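Side-chain contacts in fucolectin-related protein (Streptococcus pneumoniae, PDB 2WMF), which probably hydrolyses glycosidic bonds in host blood-group carbohydrate antigens, as a family 98 glycoside hydrolase from a pneumococcal fucose-utilization system: residues N57-A62 with A74-H79; K95-W100 with N126-E131; K103-A108 with D134-K139. All coordinates share one frame; numbering follows the deposited sequence.

In the fold
All three contacts belong to the early part of an eight-stranded parallel beta/alpha barrel. Contact 1 is core: helix 59-64 lies on strand 74-79, and every touching residue is buried and aliphatic. Contacts 2 and 3 both join helix 95-111 to the region of helix 130-139, with centres about 12 Å apart, and are only partly buried; each pairs an inner apolar touch with an outer one made by a charged side chain, Arg98 in contact 2 and Glu106 with Lys139 in contact 3. Helix 95-111 links the set, since Leu59 and Leu78 of contact 1 also pack on Met104, Glu107 or Ala108.

Contact 1. Residues N57-A62 with A74-H79; sequences NTLKGA and AAIELH
Ile76 meets the helix with two different branches. Its CG2 lies 4.0 Å from Leu59 CD1, while its CD1 lies 4.0 Å from Ala62 CB, so one strand residue touches two positions three apart in sequence, on the same side of the helix. The first torsion of Ile76 (chi1 -57°) places CG2 opposite the backbone N and turns it to Leu59, while CG1 carries CD1 to Ala62. In Leu59 the first torsion carries CG away from the backbone N, and chi2 (58°) folds CD1 toward the strand, the side chain running obliquely to that of Ile76. The same CD1 has a looser neighbour in Leu78 CD2, 4.5 Å away. All are aliphatic carbon contacts, the two to Ile76 at van der Waals range. Ala62 CA and Ile76 CA, 7.5 Å apart, are the nearest CA atoms of the two segments, consistent with the small alanine side chain facing the strand.

The next shell fixes the helix start. Thr58 is the N-cap residue: its OG1 accepts from Gly61 N at 3.0 Å with an N-H...O angle of 148°, and it is also hydrogen-bonded to Asp303 OD2. Asn57 ties the preceding turn to the backbone of Met300 and Asp303. Further out, Leu44 of strand 39-45 touches Leu59, Ala62 and Ile76, and Ile113 touches Leu59 and Ile76, extending the apolar layer around the contact. Strand 74-79 is itself hydrogen-bonded between strands 39-45 and 115-121. A helix lying over the strand that follows it, with aliphatic side chains filling the interface, is the packing of a beta-alpha-beta unit, here the first of the (beta/alpha)8 barrel.

Contact 2. Residues K95-W100 with N126-E131; sequences KELREW and NTVPPE
Arg98 brings NH2 against the CD-CG side of Pro129, the two side chains crossing at about a right angle. NH2 lies 3.3 Å from Pro129 CD and 3.4 Å from Pro129 CG, with CD placed obliquely to the guanidinium. In the (beta/alpha)8 barrel this joins the first turns of helix 95-111 to the loop that leads from strand 115-121 into helix 130-139, where Pro129 holds the N-cap position. The reach of Arg98 comes from its shape: CG is beside the backbone N (chi1 -66°) and the chain then runs extended from CG to NE. Its charge is met outside the two segments, by a salt bridge from NE to Asp93 OD1. Asp93 thus both pairs with Arg98 NE and touches Val128 and Pro129.

Deeper in, the contact turns apolar. Val128 is buried and points toward the helix. Tyr166 OH is hydrogen-bonded to both Val128 O and Thr127 OG1, which ties the loop to helix 159-172. Arg98 CA and Val128 CA, the nearest CA pair, are 7.9 Å apart, so the contact is made by side chains. One methyl, Val128 CG1, serves both helix residues: it lies 4.2 Å from Leu97 CD2 and 4.3 Å from Arg98 CG.

Contact 3. Residues K103-A108 with D134-K139; sequences KMLEEA and DEQFQK
Leu105 and Gln136 supply the apolar part of this helix-to-helix contact, through Leu105 CD1 and Gln136 CB, 4.2 Å apart. Both residues are buried and point toward the opposite helix, and their CA atoms, 8.6 Å from each other, are the nearest CA pair of the two segments. The glutamine therefore contributes the carbon base of its side chain here, while its amide turns back to its own helix and NE2 donates to Trp132 O. Leu143, at the start of the next barrel strand, touches both Leu105 and Gln136 from outside the pair.

The charged part lies nearer solvent. Lys139 swings CG opposite its backbone N (chi1 -178°) and runs out straight, while Glu106 is bent at chi2 (-74°); the two side chains meet at a slant. Glu106 OE2 is 4.0 Å from Lys139 CE and 4.2 Å from Lys139 NZ, beyond salt-bridge range. That oxygen is hydrogen-bonded to the hydroxyl of Tyr140, which directly follows Lys139.

A further bond, Gln138 NE2 to Asp134 OD1 over 2.8 Å, is internal to helix 130-139 and does not cross the interface; Asp134 OD2 forms a salt bridge to Lys172 of helix 159-172. Between these two segments, then, the link is carbon packing plus a probably weak charge attraction, while the firm polar tie of Glu106 goes to Tyr140.

Contact 1. Residues N57-A62 with A74-H79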
loop_
_atom_site.group_PDB
_atom_site.type_symbol
_atom_site.label_atom_id
_atom_site.label_comp_id
_atom_site.label_asym_id
_atom_site.label_seq_id
_atom_site.Cartn_x
_atom_site.Cartn_y
_atom_site.Cartn_z
ATOM N N ASN A 57 12.833 -7.265 -18.530
ATOM C CA ASN A 57 12.719 -5.830 -18.438
ATOM C C ASN A 57 14.060 -5.127 -18.638
ATOM O O ASN A 57 15.140 -5.725 -18.531
ATOM C CB ASN A 57 12.102 -5.488 -17.063
ATOM C CG ASN A 57 10.643 -5.932 -16.939
ATOM O OD1 ASN A 57 9.944 -6.032 -17.944
ATOM N ND2 ASN A 57 10.162 -6.133 -15.704
ATOM N N THR A 58 13.960 -3.830 -18.923
ATOM C CA THR A 58 15.127 -2.929 -18.970
ATOM C C THR A 58 14.887 -1.691 -18.089
ATOM O O THR A 58 13.756 -1.345 -17.827
ATOM C CB THR A 58 15.434 -2.454 -20.424
ATOM O OG1 THR A 58 14.362 -1.642 -20.972
ATOM C CG2 THR A 58 15.703 -3.650 -21.303
ATOM N N LEU A 59 15.960 -0.999 -17.690
ATOM C CA LEU A 59 15.820 0.255 -16.950
ATOM C C LEU A 59 15.102 1.314 -17.779
ATOM O O LEU A 59 14.185 2.003 -17.278
ATOM C CB LEU A 59 17.193 0.737 -16.471
ATOM C CG LEU A 59 17.205 1.947 -15.554
ATOM C CD1 LEU A 59 16.392 1.702 -14.296
ATOM C CD2 LEU A 59 18.669 2.259 -15.198
ATOM N N LYS A 60 15.520 1.486 -19.054
ATOM C CA LYS A 60 14.874 2.442 -19.932
ATOM C C LYS A 60 13.364 2.141 -20.042
ATOM O O LYS A 60 12.526 3.034 -19.950
ATOM C CB LYS A 60 15.555 2.423 -21.315
ATOM C CG LYS A 60 14.972 3.381 -22.298
ATOM C CD LYS A 60 15.968 3.566 -23.478
ATOM C CE LYS A 60 15.452 4.568 -24.457
ATOM N NZ LYS A 60 14.307 4.018 -25.236
ATOM N N GLY A 61 13.015 0.867 -20.190
ATOM C CA GLY A 61 11.611 0.478 -20.298
ATOM C C GLY A 61 10.810 0.729 -19.026
ATOM O O GLY A 61 9.627 1.093 -19.096
ATOM N N ALA A 62 11.452 0.524 -17.892
ATOM C CA ALA A 62 10.813 0.770 -16.591
ATOM C C ALA A 62 10.421 2.244 -16.483
ATOM O O ALA A 62 9.325 2.579 -16.034
ATOM C CB ALA A 62 11.738 0.390 -15.445
ATOM N N ALA A 74 7.961 9.559 -8.588
ATOM C CA ALA A 74 8.333 8.144 -8.829
ATOM C C ALA A 74 9.836 7.884 -8.795
ATOM O O ALA A 74 10.638 8.780 -9.043
ATOM C CB ALA A 74 7.739 7.641 -10.164
ATOM N N ALA A 75 10.197 6.628 -8.577
ATOM C CA ALA A 75 11.547 6.159 -8.662
ATOM C C ALA A 75 11.536 4.662 -8.923
ATOM O O ALA A 75 10.523 3.987 -8.704
ATOM C CB ALA A 75 12.326 6.459 -7.393
ATOM N N ILE A 76 12.676 4.176 -9.351
ATOM C CA ILE A 76 12.894 2.775 -9.646
ATOM C C ILE A 76 13.737 2.109 -8.553
ATOM O O ILE A 76 14.823 2.592 -8.169
ATOM C CB ILE A 76 13.586 2.580 -11.018
ATOM C CG1 ILE A 76 12.761 3.245 -12.134
ATOM C CG2 ILE A 76 13.816 1.091 -11.294
ATOM C CD1 ILE A 76 11.311 2.739 -12.263
ATOM N N GLU A 77 13.227 0.997 -8.039
ATOM C CA GLU A 77 13.957 0.181 -7.049
ATOM C C GLU A 77 14.815 -0.834 -7.821
ATOM O O GLU A 77 14.366 -1.407 -8.815
ATOM C CB GLU A 77 12.976 -0.584 -6.133
ATOM C CG GLU A 77 13.652 -1.777 -5.417
ATOM C CD GLU A 77 12.713 -2.720 -4.709
ATOM O OE1 GLU A 77 11.770 -2.259 -4.064
ATOM O OE2 GLU A 77 12.944 -3.972 -4.744
ATOM N N LEU A 78 16.070 -0.961 -7.400
ATOM C CA LEU A 78 17.006 -1.891 -7.987
ATOM C C LEU A 78 17.351 -2.939 -6.960
ATOM O O LEU A 78 18.028 -2.663 -6.011
ATOM C CB LEU A 78 18.276 -1.173 -8.462
ATOM C CG LEU A 78 18.085 -0.220 -9.661
ATOM C CD1 LEU A 78 19.365 0.667 -9.800
ATOM C CD2 LEU A 78 17.825 -0.963 -10.977
ATOM N N HIS A 79 16.850 -4.158 -7.179
ATOM C CA HIS A 79 17.032 -5.284 -6.281
ATOM C C HIS A 79 17.997 -6.282 -6.950
ATOM O O HIS A 79 17.716 -6.771 -8.035
ATOM C CB HIS A 79 15.681 -5.994 -6.000
ATOM C CG HIS A 79 15.723 -6.923 -4.817
ATOM N ND1 HIS A 79 16.797 -7.750 -4.536
ATOM C CD2 HIS A 79 14.814 -7.142 -3.836
ATOM C CE1 HIS A 79 16.539 -8.419 -3.416
ATOM N NE2 HIS A 79 15.351 -8.055 -2.965
#

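Contact 2. Residues K95-W100 with N126-E131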
loop_
_atom_site.group_PDB
_atom_site.type_symbol
_atom_site.label_atom_id
_atom_site.label_comp_id
_atom_site.label_asym_id
_atom_site.label_seq_id
_atom_site.Cartn_x
_atom_site.Cartn_y
_atom_site.Cartn_z
ATOM N N LYS A 95 32.236 -9.038 -4.990
ATOM C CA LYS A 95 32.672 -8.273 -6.186
ATOM C C LYS A 95 31.546 -8.144 -7.246
ATOM O O LYS A 95 31.329 -7.070 -7.805
ATOM C CB LYS A 95 33.908 -8.959 -6.760
ATOM C CG LYS A 95 34.463 -8.377 -8.060
ATOM C CD LYS A 95 35.395 -9.417 -8.729
ATOM C CE LYS A 95 36.279 -8.793 -9.816
ATOM N NZ LYS A 95 37.471 -8.105 -9.168
ATOM N N GLU A 96 30.816 -9.224 -7.482
ATOM C CA GLU A 96 29.755 -9.248 -8.475
ATOM C C GLU A 96 28.580 -8.357 -8.048
ATOM O O GLU A 96 27.976 -7.689 -8.870
ATOM C CB GLU A 96 29.265 -10.676 -8.709
ATOM C CG GLU A 96 30.269 -11.611 -9.393
ATOM C CD GLU A 96 31.444 -12.048 -8.469
ATOM O OE1 GLU A 96 31.278 -12.161 -7.223
ATOM O OE2 GLU A 96 32.567 -12.258 -9.007
ATOM N N LEU A 97 28.252 -8.360 -6.753
ATOM C CA LEU A 97 27.185 -7.473 -6.252
ATOM C C LEU A 97 27.504 -5.994 -6.502
ATOM O O LEU A 97 26.692 -5.237 -7.025
ATOM C CB LEU A 97 26.922 -7.713 -4.756
ATOM C CG LEU A 97 25.735 -6.950 -4.175
ATOM C CD1 LEU A 97 24.431 -7.431 -4.867
ATOM C CD2 LEU A 97 25.664 -7.089 -2.644
ATOM N N ARG A 98 28.706 -5.579 -6.109
ATOM C CA ARG A 98 29.100 -4.184 -6.255
ATOM C C ARG A 98 29.133 -3.806 -7.767
ATOM O O ARG A 98 28.646 -2.741 -8.179
ATOM C CB ARG A 98 30.459 -3.962 -5.585
ATOM C CG ARG A 98 30.493 -4.128 -4.077
ATOM C CD ARG A 98 31.804 -3.620 -3.503
ATOM N NE ARG A 98 32.025 -3.968 -2.109
ATOM C CZ ARG A 98 33.050 -3.518 -1.389
ATOM N NH1 ARG A 98 33.936 -2.693 -1.929
ATOM N NH2 ARG A 98 33.195 -3.863 -0.120
ATOM N N GLU A 99 29.660 -4.717 -8.582
ATOM C CA GLU A 99 29.734 -4.520 -10.027
ATOM C C GLU A 99 28.341 -4.273 -10.614
ATOM O O GLU A 99 28.160 -3.380 -11.460
ATOM C CB GLU A 99 30.418 -5.727 -10.703
ATOM C CG GLU A 99 31.875 -5.462 -10.889
ATOM C CD GLU A 99 32.741 -6.680 -11.170
ATOM O OE1 GLU A 99 32.207 -7.771 -11.516
ATOM O OE2 GLU A 99 33.994 -6.518 -11.022
ATOM N N TRP A 100 27.368 -5.065 -10.157
ATOM C CA TRP A 100 25.996 -4.924 -10.617
ATOM C C TRP A 100 25.408 -3.580 -10.190
ATOM O O TRP A 100 24.800 -2.898 -11.010
ATOM C CB TRP A 100 25.119 -6.070 -10.093
ATOM C CG TRP A 100 23.721 -6.047 -10.669
ATOM C CD1 TRP A 100 23.322 -6.565 -11.856
ATOM C CD2 TRP A 100 22.543 -5.475 -10.061
ATOM N NE1 TRP A 100 21.970 -6.348 -12.042
ATOM C CE2 TRP A 100 21.466 -5.694 -10.951
ATOM C CE3 TRP A 100 22.301 -4.795 -8.860
ATOM C CZ2 TRP A 100 20.164 -5.260 -10.676
ATOM C CZ3 TRP A 100 21.007 -4.382 -8.587
ATOM C CH2 TRP A 100 19.959 -4.613 -9.481
ATOM N N ASN A 126 26.510 -9.319 6.391
ATOM C CA ASN A 126 27.721 -8.838 5.668
ATOM C C ASN A 126 27.329 -8.153 4.367
ATOM O O ASN A 126 27.582 -8.644 3.251
ATOM C CB ASN A 126 28.697 -10.015 5.457
ATOM C CG ASN A 126 29.228 -10.560 6.773
ATOM O OD1 ASN A 126 29.166 -11.762 7.030
ATOM N ND2 ASN A 126 29.721 -9.669 7.634
ATOM N N THR A 127 26.686 -6.988 4.541
ATOM C CA THR A 127 26.180 -6.160 3.443
ATOM C C THR A 127 27.242 -5.126 3.085
ATOM O O THR A 127 28.269 -5.029 3.787
ATOM C CB THR A 127 24.858 -5.502 3.855
ATOM O OG1 THR A 127 24.985 -4.907 5.165
ATOM C CG2 THR A 127 23.736 -6.589 3.854
ATOM N N VAL A 128 27.003 -4.353 2.030
ATOM C CA VAL A 128 28.026 -3.419 1.525
ATOM C C VAL A 128 28.418 -2.423 2.600
ATOM O O VAL A 128 27.584 -1.998 3.434
ATOM C CB VAL A 128 27.602 -2.697 0.194
ATOM C CG1 VAL A 128 27.532 -3.704 -0.957
ATOM C CG2 VAL A 128 26.297 -1.949 0.363
ATOM N N PRO A 129 29.715 -2.068 2.642
ATOM C CA PRO A 129 30.141 -1.124 3.678
ATOM C C PRO A 129 29.485 0.248 3.600
ATOM O O PRO A 129 29.253 0.735 2.511
ATOM C CB PRO A 129 31.651 -0.983 3.400
ATOM C CG PRO A 129 32.043 -2.223 2.667
ATOM C CD PRO A 129 30.850 -2.537 1.816
ATOM N N PRO A 130 29.195 0.864 4.742
ATOM C CA PRO A 130 28.696 2.249 4.671
ATOM C C PRO A 130 29.606 3.214 3.893
ATOM O O PRO A 130 29.120 4.108 3.200
ATOM C CB PRO A 130 28.592 2.665 6.150
ATOM C CG PRO A 130 28.415 1.387 6.900
ATOM C CD PRO A 130 29.196 0.353 6.128
ATOM N N GLU A 131 30.916 3.036 4.024
ATOM C CA GLU A 131 31.873 3.833 3.249
ATOM C C GLU A 131 31.665 3.701 1.711
ATOM O O GLU A 131 31.783 4.696 0.961
ATOM C CB GLU A 131 33.272 3.394 3.663
ATOM C CG GLU A 131 33.629 3.640 5.158
ATOM C CD GLU A 131 33.015 2.664 6.213
ATOM O OE1 GLU A 131 32.470 1.572 5.881
ATOM O OE2 GLU A 131 33.093 3.032 7.431
#

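Contact 3. Residues K103-A108 with D134-K139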
loop_
_atom_site.group_PDB
_atom_site.type_symbol
_atom_site.label_atom_id
_atom_site.label_comp_id
_atom_site.label_asym_id
_atom_site.label_seq_id
_atom_site.Cartn_x
_atom_site.Cartn_y
_atom_site.Cartn_z
ATOM N N LYS A 103 27.076 -0.932 -12.378
ATOM C CA LYS A 103 26.486 -1.048 -13.724
ATOM C C LYS A 103 25.135 -0.350 -13.804
ATOM O O LYS A 103 24.873 0.422 -14.701
ATOM C CB LYS A 103 26.352 -2.531 -14.146
ATOM C CG LYS A 103 25.691 -2.763 -15.509
ATOM C CD LYS A 103 25.293 -4.235 -15.651
ATOM C CE LYS A 103 24.408 -4.483 -16.857
ATOM N NZ LYS A 103 25.206 -4.703 -18.094
ATOM N N MET A 104 24.252 -0.653 -12.850
ATOM C CA MET A 104 22.914 -0.096 -12.867
ATOM C C MET A 104 22.897 1.413 -12.564
ATOM O O MET A 104 22.117 2.169 -13.147
ATOM C CB MET A 104 21.999 -0.884 -11.916
ATOM C CG MET A 104 21.829 -2.327 -12.355
ATOM S SD MET A 104 21.298 -2.589 -14.066
ATOM C CE MET A 104 19.835 -1.582 -14.257
ATOM N N LEU A 105 23.777 1.836 -11.664
ATOM C CA LEU A 105 23.952 3.265 -11.358
ATOM C C LEU A 105 24.429 4.051 -12.583
ATOM O O LEU A 105 23.890 5.113 -12.899
ATOM C CB LEU A 105 24.906 3.462 -10.197
ATOM C CG LEU A 105 24.303 3.158 -8.785
ATOM C CD1 LEU A 105 25.406 2.986 -7.753
ATOM C CD2 LEU A 105 23.308 4.270 -8.358
ATOM N N GLU A 106 25.399 3.492 -13.283
ATOM C CA GLU A 106 25.891 4.116 -14.516
ATOM C C GLU A 106 24.777 4.312 -15.551
ATOM O O GLU A 106 24.626 5.388 -16.143
ATOM C CB GLU A 106 27.031 3.277 -15.111
ATOM C CG GLU A 106 28.351 3.433 -14.360
ATOM C CD GLU A 106 29.036 4.778 -14.627
ATOM O OE1 GLU A 106 29.120 5.167 -15.802
ATOM O OE2 GLU A 106 29.454 5.445 -13.670
ATOM N N GLU A 107 23.986 3.262 -15.743
ATOM C CA GLU A 107 22.899 3.312 -16.705
ATOM C C GLU A 107 21.844 4.331 -16.255
ATOM O O GLU A 107 21.386 5.152 -17.057
ATOM C CB GLU A 107 22.345 1.905 -16.868
ATOM C CG GLU A 107 21.453 1.703 -17.986
ATOM C CD GLU A 107 20.971 0.250 -18.029
ATOM O OE1 GLU A 107 21.661 -0.652 -17.477
ATOM O OE2 GLU A 107 19.900 0.021 -18.618
ATOM N N ALA A 108 21.443 4.281 -14.978
ATOM C CA ALA A 108 20.457 5.244 -14.459
ATOM C C ALA A 108 20.951 6.690 -14.570
ATOM O O ALA A 108 20.167 7.627 -14.896
ATOM C CB ALA A 108 20.064 4.925 -12.992
ATOM N N ASP A 134 28.517 5.660 0.820
ATOM C CA ASP A 134 28.896 7.088 0.894
ATOM C C ASP A 134 29.526 7.524 -0.462
ATOM O O ASP A 134 29.119 8.525 -1.058
ATOM C CB ASP A 134 29.842 7.289 2.082
ATOM C CG ASP A 134 30.212 8.748 2.334
ATOM O OD1 ASP A 134 30.722 9.399 1.403
ATOM O OD2 ASP A 134 29.939 9.222 3.451
ATOM N N GLU A 135 30.451 6.706 -0.970
ATOM C CA GLU A 135 31.106 6.933 -2.270
ATOM C C GLU A 135 30.101 6.971 -3.402
ATOM O O GLU A 135 30.196 7.802 -4.292
ATOM C CB GLU A 135 32.159 5.843 -2.539
ATOM C CG GLU A 135 33.362 5.976 -1.637
ATOM C CD GLU A 135 34.304 4.759 -1.702
ATOM O OE1 GLU A 135 33.977 3.737 -2.369
ATOM O OE2 GLU A 135 35.385 4.829 -1.051
ATOM N N GLN A 136 29.122 6.069 -3.372
ATOM C CA GLN A 136 28.132 6.052 -4.418
ATOM C C GLN A 136 27.244 7.310 -4.393
ATOM O O GLN A 136 26.943 7.848 -5.454
ATOM C CB GLN A 136 27.295 4.759 -4.423
ATOM C CG GLN A 136 28.076 3.444 -4.374
ATOM C CD GLN A 136 29.370 3.471 -5.206
ATOM O OE1 GLN A 136 29.349 3.789 -6.414
ATOM N NE2 GLN A 136 30.499 3.176 -4.558
ATOM N N PHE A 137 26.865 7.786 -3.203
ATOM C CA PHE A 137 26.101 9.039 -3.103
ATOM C C PHE A 137 26.908 10.228 -3.664
ATOM O O PHE A 137 26.350 11.104 -4.299
ATOM C CB PHE A 137 25.714 9.346 -1.658
ATOM C CG PHE A 137 24.529 8.576 -1.131
ATOM C CD1 PHE A 137 23.324 8.582 -1.814
ATOM C CD2 PHE A 137 24.603 7.932 0.107
ATOM C CE1 PHE A 137 22.188 7.896 -1.307
ATOM C CE2 PHE A 137 23.480 7.267 0.619
ATOM C CZ PHE A 137 22.266 7.257 -0.103
ATOM N N GLN A 138 28.213 10.226 -3.418
ATOM C CA GLN A 138 29.058 11.317 -3.912
ATOM C C GLN A 138 29.057 11.336 -5.436
ATOM O O GLN A 138 29.048 12.400 -6.062
ATOM C CB GLN A 138 30.491 11.150 -3.420
ATOM C CG GLN A 138 30.679 11.356 -1.964
ATOM C CD GLN A 138 32.135 11.119 -1.576
ATOM O OE1 GLN A 138 33.030 11.785 -2.130
ATOM N NE2 GLN A 138 32.397 10.153 -0.661
ATOM N N LYS A 139 29.112 10.163 -6.035
ATOM C CA LYS A 139 29.285 10.045 -7.465
ATOM C C LYS A 139 28.007 10.184 -8.288
ATOM O O LYS A 139 28.049 10.658 -9.427
ATOM C CB LYS A 139 29.953 8.721 -7.759
ATOM C CG LYS A 139 30.226 8.531 -9.246
ATOM C CD LYS A 139 31.356 7.574 -9.522
ATOM C CE LYS A 139 31.626 7.544 -11.031
ATOM N NZ LYS A 139 32.723 6.585 -11.341
#